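PDB 6YJO: FAD-binding PCMH-type domain-containing protein from Gibberella zeae, which probably oxidises oligosaccharides as an oxygen-dependent oxidoreductase using a covalently bound FAD. Local coordinates for residues A[261-275]-A[290-304]. Residues are numbered along the deposited sequence; the frame is centred on the assembly and turned at random.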
loop_
_atom_site.group_PDB
_atom_site.type_symbol
_atom_site.label_atom_id
_atom_site.label_comp_id
_atom_site.label_asym_id
_atom_site.label_seq_id
_atom_site.Cartn_x
_atom_site.Cartn_y
_atom_site.Cartn_z
ATOM N N ALA A 261 -26.448 -1.797 -1.421
ATOM C CA ALA A 261 -26.586 -3.151 -0.896
ATOM C C ALA A 261 -25.248 -3.706 -0.428
ATOM O O ALA A 261 -25.207 -4.516 0.505
ATOM C CB ALA A 261 -27.199 -4.063 -1.956
ATOM N N MET A 262 -24.147 -3.274 -1.047
ATOM C CA MET A 262 -22.831 -3.767 -0.656
ATOM C C MET A 262 -22.379 -3.159 0.665
ATOM O O MET A 262 -21.715 -3.832 1.460
ATOM C CB MET A 262 -21.807 -3.463 -1.745
ATOM C CG MET A 262 -21.641 -4.575 -2.759
ATOM S SD MET A 262 -20.351 -4.204 -3.965
ATOM C CE MET A 262 -18.912 -4.106 -2.905
ATOM N N GLN A 263 -22.707 -1.887 0.907
ATOM C CA GLN A 263 -22.408 -1.282 2.201
ATOM C C GLN A 263 -23.021 -2.096 3.329
ATOM O O GLN A 263 -22.351 -2.408 4.319
ATOM C CB GLN A 263 -22.926 0.157 2.253
ATOM C CG GLN A 263 -22.457 1.045 1.111
ATOM C CD GLN A 263 -22.566 2.518 1.448
ATOM O OE1 GLN A 263 -21.563 3.231 1.503
ATOM N NE2 GLN A 263 -23.792 2.986 1.662
ATOM N N LYS A 264 -24.303 -2.444 3.196
ATOM C CA LYS A 264 -24.967 -3.256 4.210
ATOM C C LYS A 264 -24.262 -4.593 4.381
ATOM O O LYS A 264 -24.019 -5.039 5.508
ATOM C CB LYS A 264 -26.434 -3.468 3.824
ATOM C CG LYS A 264 -27.210 -2.178 3.570
ATOM C CD LYS A 264 -28.496 -2.435 2.786
ATOM C CE LYS A 264 -29.548 -3.135 3.630
ATOM N NZ LYS A 264 -30.920 -2.896 3.107
ATOM N N PHE A 265 -23.913 -5.241 3.268
ATOM C CA PHE A 265 -23.245 -6.534 3.333
ATOM C C PHE A 265 -21.851 -6.418 3.938
ATOM O O PHE A 265 -21.368 -7.370 4.563
ATOM C CB PHE A 265 -23.171 -7.140 1.932
ATOM C CG PHE A 265 -22.702 -8.560 1.912
ATOM C CD1 PHE A 265 -23.488 -9.567 2.445
ATOM C CD2 PHE A 265 -21.480 -8.893 1.350
ATOM C CE1 PHE A 265 -23.063 -10.879 2.427
ATOM C CE2 PHE A 265 -21.052 -10.202 1.326
ATOM C CZ PHE A 265 -21.845 -11.198 1.866
ATOM N N ALA A 266 -21.188 -5.272 3.759
ATOM C CA ALA A 266 -19.873 -5.072 4.354
ATOM C C ALA A 266 -19.935 -5.031 5.874
ATOM O O ALA A 266 -18.916 -5.265 6.532
ATOM C CB ALA A 266 -19.244 -3.782 3.825
ATOM N N VAL A 267 -21.108 -4.751 6.441
ATOM C CA VAL A 267 -21.245 -4.696 7.892
ATOM C C VAL A 267 -21.504 -6.083 8.464
ATOM O O VAL A 267 -21.035 -6.406 9.560
ATOM C CB VAL A 267 -22.368 -3.713 8.272
ATOM C CG1 VAL A 267 -22.573 -3.685 9.787
ATOM C CG2 VAL A 267 -22.066 -2.323 7.732
ATOM N N THR A 268 -22.242 -6.924 7.734
ATOM C CA THR A 268 -22.777 -8.158 8.293
ATOM C C THR A 268 -22.036 -9.417 7.857
ATOM O O THR A 268 -22.140 -10.437 8.545
ATOM C CB THR A 268 -24.254 -8.310 7.907
ATOM O OG1 THR A 268 -24.382 -8.268 6.480
ATOM C CG2 THR A 268 -25.096 -7.199 8.519
ATOM N N ALA A 269 -21.301 -9.382 6.749
ATOM C CA ALA A 269 -20.738 -10.610 6.210
ATOM C C ALA A 269 -19.729 -11.217 7.188
ATOM O O ALA A 269 -19.125 -10.502 7.989
ATOM C CB ALA A 269 -20.067 -10.347 4.865
ATOM N N PRO A 270 -19.541 -12.537 7.153
ATOM C CA PRO A 270 -18.539 -13.158 8.029
ATOM C C PRO A 270 -17.142 -12.623 7.755
ATOM O O PRO A 270 -16.855 -12.068 6.691
ATOM C CB PRO A 270 -18.636 -14.649 7.685
ATOM C CG PRO A 270 -20.004 -14.822 7.134
ATOM C CD PRO A 270 -20.299 -13.547 6.395
ATOM N N LYS A 271 -16.258 -12.806 8.741
ATOM C CA LYS A 271 -14.879 -12.356 8.595
ATOM C C LYS A 271 -14.084 -13.244 7.646
ATOM O O LYS A 271 -13.048 -12.807 7.136
ATOM C CB LYS A 271 -14.193 -12.294 9.962
ATOM C CG LYS A 271 -13.750 -13.636 10.515
ATOM C CD LYS A 271 -13.248 -13.494 11.942
ATOM C CE LYS A 271 -12.974 -14.845 12.572
ATOM N NZ LYS A 271 -14.215 -15.667 12.663
ATOM N N GLU A 272 -14.543 -14.472 7.394
ATOM C CA GLU A 272 -13.903 -15.331 6.402
ATOM C C GLU A 272 -14.026 -14.791 4.984
ATOM O O GLU A 272 -13.367 -15.317 4.081
ATOM C CB GLU A 272 -14.503 -16.743 6.450
ATOM C CG GLU A 272 -13.952 -17.636 7.560
ATOM C CD GLU A 272 -14.610 -17.388 8.903
ATOM O OE1 GLU A 272 -15.604 -16.633 8.947
ATOM O OE2 GLU A 272 -14.136 -17.950 9.916
ATOM N N LEU A 273 -14.834 -13.757 4.771
ATOM C CA LEU A 273 -15.155 -13.259 3.440
ATOM C C LEU A 273 -14.392 -11.968 3.161
ATOM O O LEU A 273 -14.396 -11.049 3.986
ATOM C CB LEU A 273 -16.661 -13.025 3.319
ATOM C CG LEU A 273 -17.194 -12.472 1.999
ATOM C CD1 LEU A 273 -17.034 -13.475 0.868
ATOM C CD2 LEU A 273 -18.651 -12.082 2.171
ATOM N N ASN A 274 -13.741 -11.907 2.000
ATOM C CA ASN A 274 -12.990 -10.738 1.556
ATOM C C ASN A 274 -13.485 -10.347 0.170
ATOM O O ASN A 274 -13.582 -11.201 -0.715
ATOM C CB ASN A 274 -11.487 -11.032 1.527
ATOM C CG ASN A 274 -10.941 -11.404 2.895
ATOM O OD1 ASN A 274 -10.399 -10.560 3.605
ATOM N ND2 ASN A 274 -11.082 -12.675 3.268
ATOM N N MET A 275 -13.790 -9.064 -0.026
ATOM C CA MET A 275 -14.484 -8.642 -1.235
ATOM C C MET A 275 -14.013 -7.268 -1.684
ATOM O O MET A 275 -13.621 -6.432 -0.867
ATOM C CB MET A 275 -15.999 -8.604 -1.007
ATOM C CG MET A 275 -16.810 -9.048 -2.205
ATOM S SD MET A 275 -18.541 -9.320 -1.794
ATOM C CE MET A 275 -19.153 -7.640 -1.828
ATOM N N TYR A 290 -12.966 -16.173 -0.227
ATOM C CA TYR A 290 -13.590 -16.732 0.967
ATOM C C TYR A 290 -12.733 -17.890 1.456
ATOM O O TYR A 290 -12.563 -18.886 0.743
ATOM C CB TYR A 290 -15.017 -17.207 0.675
ATOM C CG TYR A 290 -15.751 -17.714 1.896
ATOM C CD1 TYR A 290 -16.411 -16.834 2.745
ATOM C CD2 TYR A 290 -15.790 -19.073 2.200
ATOM C CE1 TYR A 290 -17.082 -17.292 3.864
ATOM C CE2 TYR A 290 -16.464 -19.541 3.317
ATOM C CZ TYR A 290 -17.108 -18.647 4.144
ATOM O OH TYR A 290 -17.777 -19.100 5.259
ATOM N N TYR A 291 -12.183 -17.755 2.658
ATOM C CA TYR A 291 -11.366 -18.812 3.252
ATOM C C TYR A 291 -12.308 -19.855 3.838
ATOM O O TYR A 291 -12.677 -19.826 5.015
ATOM C CB TYR A 291 -10.405 -18.228 4.280
ATOM C CG TYR A 291 -9.464 -17.234 3.641
ATOM C CD1 TYR A 291 -8.451 -17.663 2.789
ATOM C CD2 TYR A 291 -9.607 -15.867 3.850
ATOM C CE1 TYR A 291 -7.601 -16.765 2.183
ATOM C CE2 TYR A 291 -8.758 -14.961 3.246
ATOM C CZ TYR A 291 -7.757 -15.415 2.414
ATOM O OH TYR A 291 -6.905 -14.517 1.806
ATOM N N GLY A 292 -12.694 -20.793 2.982
ATOM C CA GLY A 292 -13.689 -21.784 3.328
ATOM C C GLY A 292 -14.141 -22.512 2.077
ATOM O O GLY A 292 -13.555 -22.355 1.002
ATOM N N THR A 293 -15.201 -23.300 2.236
ATOM C CA THR A 293 -15.692 -24.129 1.145
ATOM C C THR A 293 -16.619 -23.332 0.229
ATOM O O THR A 293 -17.161 -22.287 0.598
ATOM C CB THR A 293 -16.429 -25.355 1.688
ATOM O OG1 THR A 293 -17.662 -24.949 2.292
ATOM C CG2 THR A 293 -15.574 -26.078 2.722
ATOM N N ARG A 294 -16.796 -23.845 -0.992
ATOM C CA ARG A 294 -17.703 -23.199 -1.937
ATOM C C ARG A 294 -19.108 -23.096 -1.358
ATOM O O ARG A 294 -19.728 -22.024 -1.388
ATOM C CB ARG A 294 -17.725 -23.967 -3.261
ATOM C CG ARG A 294 -18.835 -23.528 -4.228
ATOM C CD ARG A 294 -18.740 -22.040 -4.569
ATOM N NE ARG A 294 -19.917 -21.562 -5.292
ATOM C CZ ARG A 294 -20.090 -21.667 -6.607
ATOM N NH1 ARG A 294 -19.167 -22.242 -7.365
ATOM N NH2 ARG A 294 -21.196 -21.196 -7.167
ATOM N N ALA A 295 -19.625 -24.206 -0.821
ATOM C CA ALA A 295 -20.981 -24.213 -0.288
ATOM C C ALA A 295 -21.142 -23.221 0.858
ATOM O O ALA A 295 -22.226 -22.652 1.035
ATOM C CB ALA A 295 -21.354 -25.621 0.169
ATOM N N ASN A 296 -20.087 -22.996 1.644
ATOM C CA ASN A 296 -20.174 -21.989 2.697
ATOM C C ASN A 296 -20.131 -20.582 2.120
ATOM O O ASN A 296 -20.847 -19.693 2.595
ATOM C CB ASN A 296 -19.049 -22.176 3.716
ATOM C CG ASN A 296 -19.272 -23.371 4.620
ATOM O OD1 ASN A 296 -18.349 -24.142 4.876
ATOM N ND2 ASN A 296 -20.501 -23.529 5.112
ATOM N N LEU A 297 -19.294 -20.360 1.103
ATOM C CA LEU A 297 -19.314 -19.084 0.395
ATOM C C LEU A 297 -20.712 -18.783 -0.128
ATOM O O LEU A 297 -21.189 -17.647 -0.037
ATOM C CB LEU A 297 -18.303 -19.111 -0.755
ATOM C CG LEU A 297 -18.365 -17.987 -1.796
ATOM C CD1 LEU A 297 -17.890 -16.670 -1.205
ATOM C CD2 LEU A 297 -17.545 -18.353 -3.024
ATOM N N ASN A 298 -21.386 -19.797 -0.672
ATOM C CA ASN A 298 -22.730 -19.602 -1.205
ATOM C C ASN A 298 -23.682 -19.069 -0.140
ATOM O O ASN A 298 -24.506 -18.190 -0.420
ATOM C CB ASN A 298 -23.250 -20.917 -1.785
ATOM C CG ASN A 298 -22.562 -21.287 -3.088
ATOM O OD1 ASN A 298 -22.139 -20.413 -3.847
ATOM N ND2 ASN A 298 -22.444 -22.583 -3.353
ATOM N N THR A 299 -23.590 -19.588 1.085
ATOM C CA THR A 299 -24.459 -19.093 2.147
ATOM C C THR A 299 -24.079 -17.681 2.574
ATOM O O THR A 299 -24.954 -16.886 2.938
ATOM C CB THR A 299 -24.415 -20.038 3.348
ATOM O OG1 THR A 299 -23.050 -20.328 3.678
ATOM C CG2 THR A 299 -25.160 -21.329 3.037
ATOM N N ALA A 300 -22.787 -17.346 2.540
ATOM C CA ALA A 300 -22.363 -16.006 2.934
ATOM C C ALA A 300 -22.820 -14.961 1.924
ATOM O O ALA A 300 -23.172 -13.835 2.297
ATOM C CB ALA A 300 -20.843 -15.960 3.088
ATOM N N LEU A 301 -22.814 -15.313 0.636
ATOM C CA LEU A 301 -23.174 -14.370 -0.416
ATOM C C LEU A 301 -24.676 -14.260 -0.631
ATOM O O LEU A 301 -25.128 -13.289 -1.247
ATOM C CB LEU A 301 -22.514 -14.781 -1.732
ATOM C CG LEU A 301 -21.025 -14.474 -1.873
ATOM C CD1 LEU A 301 -20.498 -15.024 -3.192
ATOM C CD2 LEU A 301 -20.776 -12.974 -1.772
ATOM N N ARG A 302 -25.454 -15.226 -0.148
ATOM C CA ARG A 302 -26.890 -15.249 -0.424
ATOM C C ARG A 302 -27.582 -13.919 -0.155
ATOM O O ARG A 302 -28.382 -13.485 -1.000
ATOM C CB ARG A 302 -27.539 -16.378 0.388
ATOM C CG ARG A 302 -28.910 -16.789 -0.141
ATOM C CD ARG A 302 -29.500 -17.993 0.602
ATOM N NE ARG A 302 -28.562 -19.108 0.720
ATOM C CZ ARG A 302 -28.133 -19.846 -0.302
ATOM N NH1 ARG A 302 -28.545 -19.590 -1.539
ATOM N NH2 ARG A 302 -27.281 -20.841 -0.087
ATOM N N PRO A 303 -27.338 -13.224 0.962
ATOM C CA PRO A 303 -28.064 -11.961 1.182
ATOM C C PRO A 303 -27.686 -10.874 0.190
ATOM O O PRO A 303 -28.561 -10.116 -0.249
ATOM C CB PRO A 303 -27.686 -11.579 2.623
ATOM C CG PRO A 303 -27.093 -12.821 3.232
ATOM C CD PRO A 303 -26.452 -13.547 2.092
ATOM N N LEU A 304 -26.408 -10.775 -0.182
ATOM C CA LEU A 304 -25.999 -9.757 -1.147
ATOM C C LEU A 304 -26.484 -10.103 -2.550
ATOM O O LEU A 304 -27.030 -9.247 -3.257
ATOM C CB LEU A 304 -24.477 -9.593 -1.126
ATOM C CG LEU A 304 -23.858 -8.741 -2.239
ATOM C CD1 LEU A 304 -24.455 -7.341 -2.265
ATOM C CD2 LEU A 304 -22.349 -8.675 -2.064
#
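Met262 CG touches Leu304 CD1 where two helices, 252-268 and 294-308, pack side by side on one face of the antiparallel sheet of an alpha+beta domain, probably the substrate domain of this berberine-bridge-type flavoprotein; the axes of 261-268 and 294-304 approach to 10.1 Å. Phe265 is a knob in a hole formed by Ala300, Leu301, Pro303 and Leu304. With CG anti to the backbone N (chi1 -171°), its ring lies between Ala269 CB on one face and Leu304 CB on the opposite one, the latter 3.8 Å from the centroid. Ala300 O meets the ring edge in plane. Pro270 CD then rests on Ala300 CB, and the type I turn 270-273 leads into strand 273-280. Within the turn, Glu272 O accepts from Tyr291 N at 3.1 Å (N-H...O 159°), while Glu272 CB touches Tyr290 CE1. Leu273 and Tyr290 form a non-hydrogen-bonded antiparallel pair; Leu273 CB lies at the edge of the Tyr290 ring, and Leu273 CD1 meets Leu297 CD1. Asn274 turns its amide 76° from the Tyr291 ring, ND2 3.3 Å from CE2; ND2 hydrogen-bonds Thr182 OG1 and Tyr291 OH hydrogen-bonds Phe178 O, near FAD-binding Tyr176. Finally Met275, bent at its thioether, meets Leu304 tip to tip, CE 3.4 Å from CD2.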